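Local coordinates for protein putative HTH-type transcriptional regulator PH0061 (Pyrococcus horikoshii, PDB 2DBB) that probably binds specific DNA sequences through a helix-turn-helix domain and regulates transcription, as a member of the AsnC family, at the interface of chains A and B. Residues are numbered along the deposited sequence; one frame, centred on the assembly and turned at random. Chains: chain A/B, Putative HTH-type transcriptional regulator PH0061.

Contact 1: the interface of chains A and B. Residues chain A 15, 18-19, 22, 53, 56; chain B 57-58, 65.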
loop_
_atom_site.group_PDB
_atom_site.type_symbol
_atom_site.label_atom_id
_atom_site.label_comp_id
_atom_site.label_asym_id
_atom_site.label_seq_id
_atom_site.Cartn_x
_atom_site.Cartn_y
_atom_site.Cartn_z
ATOM N N VAL A 15 -5.039 10.862 12.556
ATOM C CA VAL A 15 -4.483 10.128 11.428
ATOM C C VAL A 15 -4.799 8.645 11.612
ATOM O O VAL A 15 -5.204 7.966 10.666
ATOM C CB VAL A 15 -2.948 10.337 11.343
ATOM C CG1 VAL A 15 -2.359 9.524 10.203
ATOM C CG2 VAL A 15 -2.643 11.810 11.146
ATOM N N LEU A 18 -8.593 7.937 10.994
ATOM C CA LEU A 18 -8.882 8.009 9.570
ATOM C C LEU A 18 -8.244 6.847 8.801
ATOM O O LEU A 18 -8.741 6.444 7.749
ATOM C CB LEU A 18 -8.412 9.358 9.008
ATOM C CG LEU A 18 -9.215 10.586 9.470
ATOM C CD1 LEU A 18 -8.505 11.861 9.058
ATOM C CD2 LEU A 18 -10.606 10.548 8.869
ATOM N N SER A 19 -7.147 6.303 9.325
ATOM C CA SER A 19 -6.496 5.176 8.664
ATOM C C SER A 19 -7.383 3.946 8.805
ATOM O O SER A 19 -7.334 3.040 7.976
ATOM C CB SER A 19 -5.126 4.887 9.281
ATOM O OG SER A 19 -4.214 5.932 9.007
ATOM N N SER A 22 -11.749 6.155 6.901
ATOM C CA SER A 22 -11.635 7.506 6.371
ATOM C C SER A 22 -12.963 8.176 6.031
ATOM O O SER A 22 -12.968 9.344 5.654
ATOM C CB SER A 22 -10.739 7.509 5.128
ATOM O OG SER A 22 -11.409 6.924 4.025
ATOM N N ILE A 53 -1.666 14.191 5.103
ATOM C CA ILE A 53 -2.649 13.275 4.551
ATOM C C ILE A 53 -2.640 13.639 3.071
ATOM O O ILE A 53 -3.056 14.736 2.697
ATOM C CB ILE A 53 -4.059 13.504 5.125
ATOM C CG1 ILE A 53 -4.075 13.183 6.623
ATOM C CG2 ILE A 53 -5.068 12.620 4.390
ATOM C CD1 ILE A 53 -5.447 13.331 7.265
ATOM N N PHE A 56 -7.438 10.345 0.493
ATOM C CA PHE A 56 -8.478 9.563 1.145
ATOM C C PHE A 56 -8.751 8.509 0.088
ATOM O O PHE A 56 -9.253 8.822 -0.993
ATOM C CB PHE A 56 -9.713 10.426 1.398
ATOM C CG PHE A 56 -9.525 11.431 2.499
ATOM C CD1 PHE A 56 -9.582 11.034 3.833
ATOM C CD2 PHE A 56 -9.233 12.760 2.206
ATOM C CE1 PHE A 56 -9.348 11.949 4.864
ATOM C CE2 PHE A 56 -8.995 13.684 3.226
ATOM C CZ PHE A 56 -9.052 13.280 4.557
ATOM N N THR B 57 -9.451 3.967 3.936
ATOM C CA THR B 57 -8.300 4.470 4.670
ATOM C C THR B 57 -7.679 5.712 4.022
ATOM O O THR B 57 -8.305 6.365 3.183
ATOM C CB THR B 57 -7.240 3.340 4.813
ATOM O OG1 THR B 57 -6.195 3.753 5.701
ATOM C CG2 THR B 57 -6.651 2.991 3.459
ATOM N N ILE B 58 -6.454 6.041 4.423
ATOM C CA ILE B 58 -5.763 7.206 3.881
ATOM C C ILE B 58 -4.330 6.889 3.492
ATOM O O ILE B 58 -3.757 5.897 3.944
ATOM C CB ILE B 58 -5.694 8.357 4.913
ATOM C CG1 ILE B 58 -4.945 7.885 6.165
ATOM C CG2 ILE B 58 -7.094 8.826 5.275
ATOM C CD1 ILE B 58 -4.648 8.992 7.169
ATOM N N LEU B 65 5.203 11.970 9.400
ATOM C CA LEU B 65 4.625 11.425 10.629
ATOM C C LEU B 65 5.719 10.908 11.546
ATOM O O LEU B 65 5.440 10.493 12.667
ATOM C CB LEU B 65 3.657 10.276 10.332
ATOM C CG LEU B 65 2.297 10.593 9.709
ATOM C CD1 LEU B 65 1.521 9.291 9.510
ATOM C CD2 LEU B 65 1.525 11.549 10.612
#

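Contact 2: the interface of chains A and B. Residues chain A 57-59, 150; chain B 55, 57, 150.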
loop_
_atom_site.group_PDB
_atom_site.type_symbol
_atom_site.label_atom_id
_atom_site.label_comp_id
_atom_site.label_asym_id
_atom_site.label_seq_id
_atom_site.Cartn_x
_atom_site.Cartn_y
_atom_site.Cartn_z
ATOM N N THR A 57 -8.392 7.266 0.388
ATOM C CA THR A 57 -8.540 6.175 -0.568
ATOM C C THR A 57 -9.188 4.938 0.056
ATOM O O THR A 57 -9.749 4.997 1.150
ATOM C CB THR A 57 -7.134 5.805 -1.146
ATOM O OG1 THR A 57 -7.266 4.865 -2.217
ATOM C CG2 THR A 57 -6.247 5.201 -0.062
ATOM N N ILE A 58 -9.124 3.819 -0.655
ATOM C CA ILE A 58 -9.685 2.572 -0.157
ATOM C C ILE A 58 -8.697 1.444 -0.425
ATOM O O ILE A 58 -7.780 1.584 -1.238
ATOM C CB ILE A 58 -11.018 2.200 -0.863
ATOM C CG1 ILE A 58 -10.784 2.075 -2.373
ATOM C CG2 ILE A 58 -12.093 3.223 -0.537
ATOM C CD1 ILE A 58 -11.987 1.565 -3.163
ATOM N N ILE A 59 -8.885 0.338 0.287
ATOM C CA ILE A 59 -8.073 -0.850 0.100
ATOM C C ILE A 59 -9.049 -1.868 -0.487
ATOM O O ILE A 59 -9.901 -2.410 0.216
ATOM C CB ILE A 59 -7.519 -1.422 1.437
ATOM C CG1 ILE A 59 -6.579 -0.416 2.108
ATOM C CG2 ILE A 59 -6.768 -2.730 1.169
ATOM C CD1 ILE A 59 -5.475 0.072 1.213
ATOM N N ILE A 150 -2.246 0.466 5.151
ATOM C CA ILE A 150 -1.380 1.624 4.949
ATOM C C ILE A 150 -1.278 2.326 6.297
ATOM O O ILE A 150 -1.968 3.318 6.542
ATOM C CB ILE A 150 -1.977 2.629 3.946
ATOM C CG1 ILE A 150 -2.387 1.915 2.659
ATOM C CG2 ILE A 150 -0.956 3.715 3.649
ATOM C CD1 ILE A 150 -3.068 2.817 1.672
ATOM N N LYS B 55 -11.527 -1.753 2.936
ATOM C CA LYS B 55 -11.303 -0.704 3.913
ATOM C C LYS B 55 -11.310 0.692 3.299
ATOM O O LYS B 55 -11.007 0.869 2.117
ATOM C CB LYS B 55 -9.954 -0.978 4.584
ATOM C CG LYS B 55 -9.564 -0.071 5.722
ATOM C CD LYS B 55 -8.209 -0.509 6.258
ATOM C CE LYS B 55 -7.870 0.168 7.564
ATOM N NZ LYS B 55 -6.533 -0.273 8.058
ATOM N N THR B 57 -9.451 3.967 3.936
ATOM C CA THR B 57 -8.300 4.470 4.670
ATOM C C THR B 57 -7.679 5.712 4.022
ATOM O O THR B 57 -8.305 6.365 3.183
ATOM C CB THR B 57 -7.240 3.340 4.813
ATOM O OG1 THR B 57 -6.195 3.753 5.701
ATOM C CG2 THR B 57 -6.651 2.991 3.459
ATOM N N ILE B 150 -2.670 2.382 -4.303
ATOM C CA ILE B 150 -3.135 1.016 -4.106
ATOM C C ILE B 150 -3.557 0.439 -5.459
ATOM O O ILE B 150 -3.199 -0.690 -5.801
ATOM C CB ILE B 150 -4.316 0.964 -3.115
ATOM C CG1 ILE B 150 -3.931 1.686 -1.822
ATOM C CG2 ILE B 150 -4.682 -0.482 -2.814
ATOM C CD1 ILE B 150 -2.586 1.255 -1.259
HETATM O O HOH W 1 -4.654 1.318 6.328
#

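Contact 3: the interface of chains A and B. Residues chain A 59-61, 64; chain B 51-52, 54.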
loop_
_atom_site.group_PDB
_atom_site.type_symbol
_atom_site.label_atom_id
_atom_site.label_comp_id
_atom_site.label_asym_id
_atom_site.label_seq_id
_atom_site.Cartn_x
_atom_site.Cartn_y
_atom_site.Cartn_z
ATOM N N ILE A 59 -8.885 0.338 0.287
ATOM C CA ILE A 59 -8.073 -0.850 0.100
ATOM C C ILE A 59 -9.049 -1.868 -0.487
ATOM O O ILE A 59 -9.901 -2.410 0.216
ATOM C CB ILE A 59 -7.519 -1.422 1.437
ATOM C CG1 ILE A 59 -6.579 -0.416 2.108
ATOM C CG2 ILE A 59 -6.768 -2.730 1.169
ATOM C CD1 ILE A 59 -5.475 0.072 1.213
ATOM N N PRO A 60 -8.965 -2.106 -1.797
ATOM C CA PRO A 60 -9.851 -3.070 -2.455
ATOM C C PRO A 60 -9.213 -4.454 -2.511
ATOM O O PRO A 60 -8.017 -4.602 -2.279
ATOM C CB PRO A 60 -10.019 -2.471 -3.843
ATOM C CG PRO A 60 -8.652 -1.935 -4.102
ATOM C CD PRO A 60 -8.280 -1.262 -2.793
ATOM N N ASP A 61 -10.014 -5.471 -2.808
ATOM C CA ASP A 61 -9.474 -6.817 -2.930
ATOM C C ASP A 61 -9.069 -6.962 -4.392
ATOM O O ASP A 61 -9.910 -7.202 -5.258
ATOM C CB ASP A 61 -10.521 -7.870 -2.582
ATOM C CG ASP A 61 -9.935 -9.267 -2.526
ATOM O OD1 ASP A 61 -9.150 -9.615 -3.433
ATOM O OD2 ASP A 61 -10.258 -10.019 -1.581
ATOM N N LYS A 64 -10.293 -9.910 -6.444
ATOM C CA LYS A 64 -11.692 -9.824 -6.838
ATOM C C LYS A 64 -11.938 -8.866 -8.000
ATOM O O LYS A 64 -12.989 -8.921 -8.639
ATOM C CB LYS A 64 -12.555 -9.421 -5.641
ATOM C CG LYS A 64 -12.610 -10.466 -4.528
ATOM C CD LYS A 64 -13.530 -10.003 -3.404
ATOM C CE LYS A 64 -13.484 -10.928 -2.192
ATOM N NZ LYS A 64 -13.941 -12.302 -2.531
ATOM N N GLY B 51 -16.664 -7.965 -0.035
ATOM C CA GLY B 51 -15.247 -7.844 0.255
ATOM C C GLY B 51 -14.436 -7.191 -0.856
ATOM O O GLY B 51 -13.204 -7.185 -0.809
ATOM N N ILE B 52 -15.109 -6.647 -1.866
ATOM C CA ILE B 52 -14.393 -5.994 -2.956
ATOM C C ILE B 52 -13.706 -4.738 -2.410
ATOM O O ILE B 52 -12.561 -4.457 -2.752
ATOM C CB ILE B 52 -15.344 -5.674 -4.123
ATOM C CG1 ILE B 52 -15.885 -6.995 -4.690
ATOM C CG2 ILE B 52 -14.610 -4.867 -5.201
ATOM C CD1 ILE B 52 -16.817 -6.847 -5.888
ATOM N N ARG B 54 -12.387 -3.498 0.929
ATOM C CA ARG B 54 -12.100 -4.008 2.258
ATOM C C ARG B 54 -11.949 -2.947 3.331
ATOM O O ARG B 54 -12.221 -3.203 4.508
ATOM C CB ARG B 54 -10.827 -4.852 2.210
ATOM C CG ARG B 54 -10.948 -6.123 1.379
ATOM C CD ARG B 54 -9.579 -6.594 0.913
ATOM N NE ARG B 54 -8.546 -6.271 1.893
ATOM C CZ ARG B 54 -7.246 -6.487 1.722
ATOM N NH1 ARG B 54 -6.391 -6.147 2.679
ATOM N NH2 ARG B 54 -6.800 -7.046 0.603
HETATM O O HOH W 2 -12.038 -9.252 0.474
#

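Contact 1: the interface of chains A and B
The backbone carbonyl of A:Ser19, near the end of helix 9-20, accepts the hydroxyl of B:Thr57, with OG1 2.6 Å from A:Ser19 O. The donor comes in well off the line of the C=O, at 114°, and tilted 16° from the carbonyl plane. OG1 points there because it stands anti to the backbone N of B:Thr57 (chi1 -171°). A:Ser19 turns its own hydroxyl back into the helix, where OG donates to A:Val15 O at 2.8 Å. That bond satisfies a polar group lying against the ethyl branch of B:Ile58, and a small serine suits so close an approach.

B:Ile58 is the wedge of the patch, burying 98 Å². Its two branches divide the work: CG2 lies 3.6 Å from A:Phe56 CD1, at the ring's rim, while CD1 runs on to A:Val15 CG1 at 3.8 Å, the two side chains crossing at about a right angle. A:Ser22 CB fills the ring edge in plane, and A:Ile53 CG2 lies over one face. Farther out, A:Val15 CG1 and B:Leu65 CD1 meet tip to tip. A branched, wholly apolar isoleucine suits this groove, and in this dimer it would pin the DNA-binding domain of chain A against the linking strand of chain B.

Contact 2: the interface of chains A and B
Backbone bonds pair A:Thr57 with B:Thr57 and A:Ile59 with B:Lys55, joining the two copies of strand 53-60 in an antiparallel ribbon. A:Thr57 N donates to B:Thr57 O at 2.9 Å, and B:Thr57 N returns the bond to A:Thr57 O at 3.0 Å. In the next rung A:Ile59 N reaches B:Lys55 O at 2.9 Å. The two threonine carbonyl oxygens lie too near each other for two acceptors, so the local fit there is doubtful.

Beta-branched residues suit such strands, and their methyls make an apolar patch beside the ribbon. CG2 of B:Thr57 packs on A:Ile59 CG1 at 3.7 Å, and A:Ile59 CD1 carries the contact on to B:Ile150 CG1, the side chains crossing obliquely. Near the C-terminus, the two Ile150 side chains reach toward each other tip to tip, their CD1 methyls in a tight contact of 3.4 Å. An alanine in place of B:Ile150 is likely to open a gap beside A:Ile59 CD1 and leave the A:Ile150 methyl without its mate.

Outside this core, water 1 joins A:Ile150 N, at 2.8 Å, to the B:Thr57 hydroxyl and the side-chain amine NZ of B:Lys55. Lysine suits that position because its extended chain, with CG anti to the backbone N (chi1 -175°), spans the distance to the water. In this assembly the site joins the linking strands and ties the C-terminal ends of both chains to them.

Contact 3: the interface of chains A and B
B:Arg54 and A:Ile59 meet through backbone and side chain together. B:Arg54 N donates to A:Ile59 O at 2.8 Å. The arginine, which buries 49 Å², then bends at chi3 (32°) and brings its guanidinium over the CG2 methyl of A:Ile59, which lies under one face toward the rim, 3.8 Å from CZ. Its long aliphatic stem is useful too, since CD rests on A:Asp61 CB at 3.8 Å. The guanidinium does not touch the A:Asp61 carboxylate, although the opposite charges are near enough that a weak attraction is likely.

B:Ile52, with 42 Å² buried, offers its carbonyl as well as its side chain. A:Asp61 N donates to B:Ile52 O at 2.7 Å. CG1 of B:Ile52 also lies beside A:Lys64 CD, so an apolar branch meets the aliphatic part of the lysine.

A:Asp61, burying 32 Å², uses both carboxylate oxygens. OD1 accepts A:Lys64 N at 3.2 Å from above the carboxylate plane, which probably helps steady the 3-10 helix 63-65, much as a capping aspartate does. OD2 holds water 2 at 2.8 Å, and the same water reaches the carbonyl of B:Gly51. With its positive phi (72°), that glycine makes a turn that other residues adopt less readily. The site lies where chain A leaves strand 53-60 and chain B enters its own copy, just after helix 37-50.

Contact 2 lies between the others, its centre about 9 Å from that of contact 1 and about 9 Å from that of contact 3, which are themselves about 17 Å apart. Contacts 1 and 2 share B:Thr57, whereas contacts 2 and 3 share A:Ile59. All three draw on strand 53-60 of both chains, so they read as successive stretches of one seam. Because the interface is two-fold symmetric, each has a twin with the chains exchanged. The paired strands thus couple the two helix-turn-helix domains, an arrangement that would probably fix their relative placement for DNA binding if this dimer is the working form.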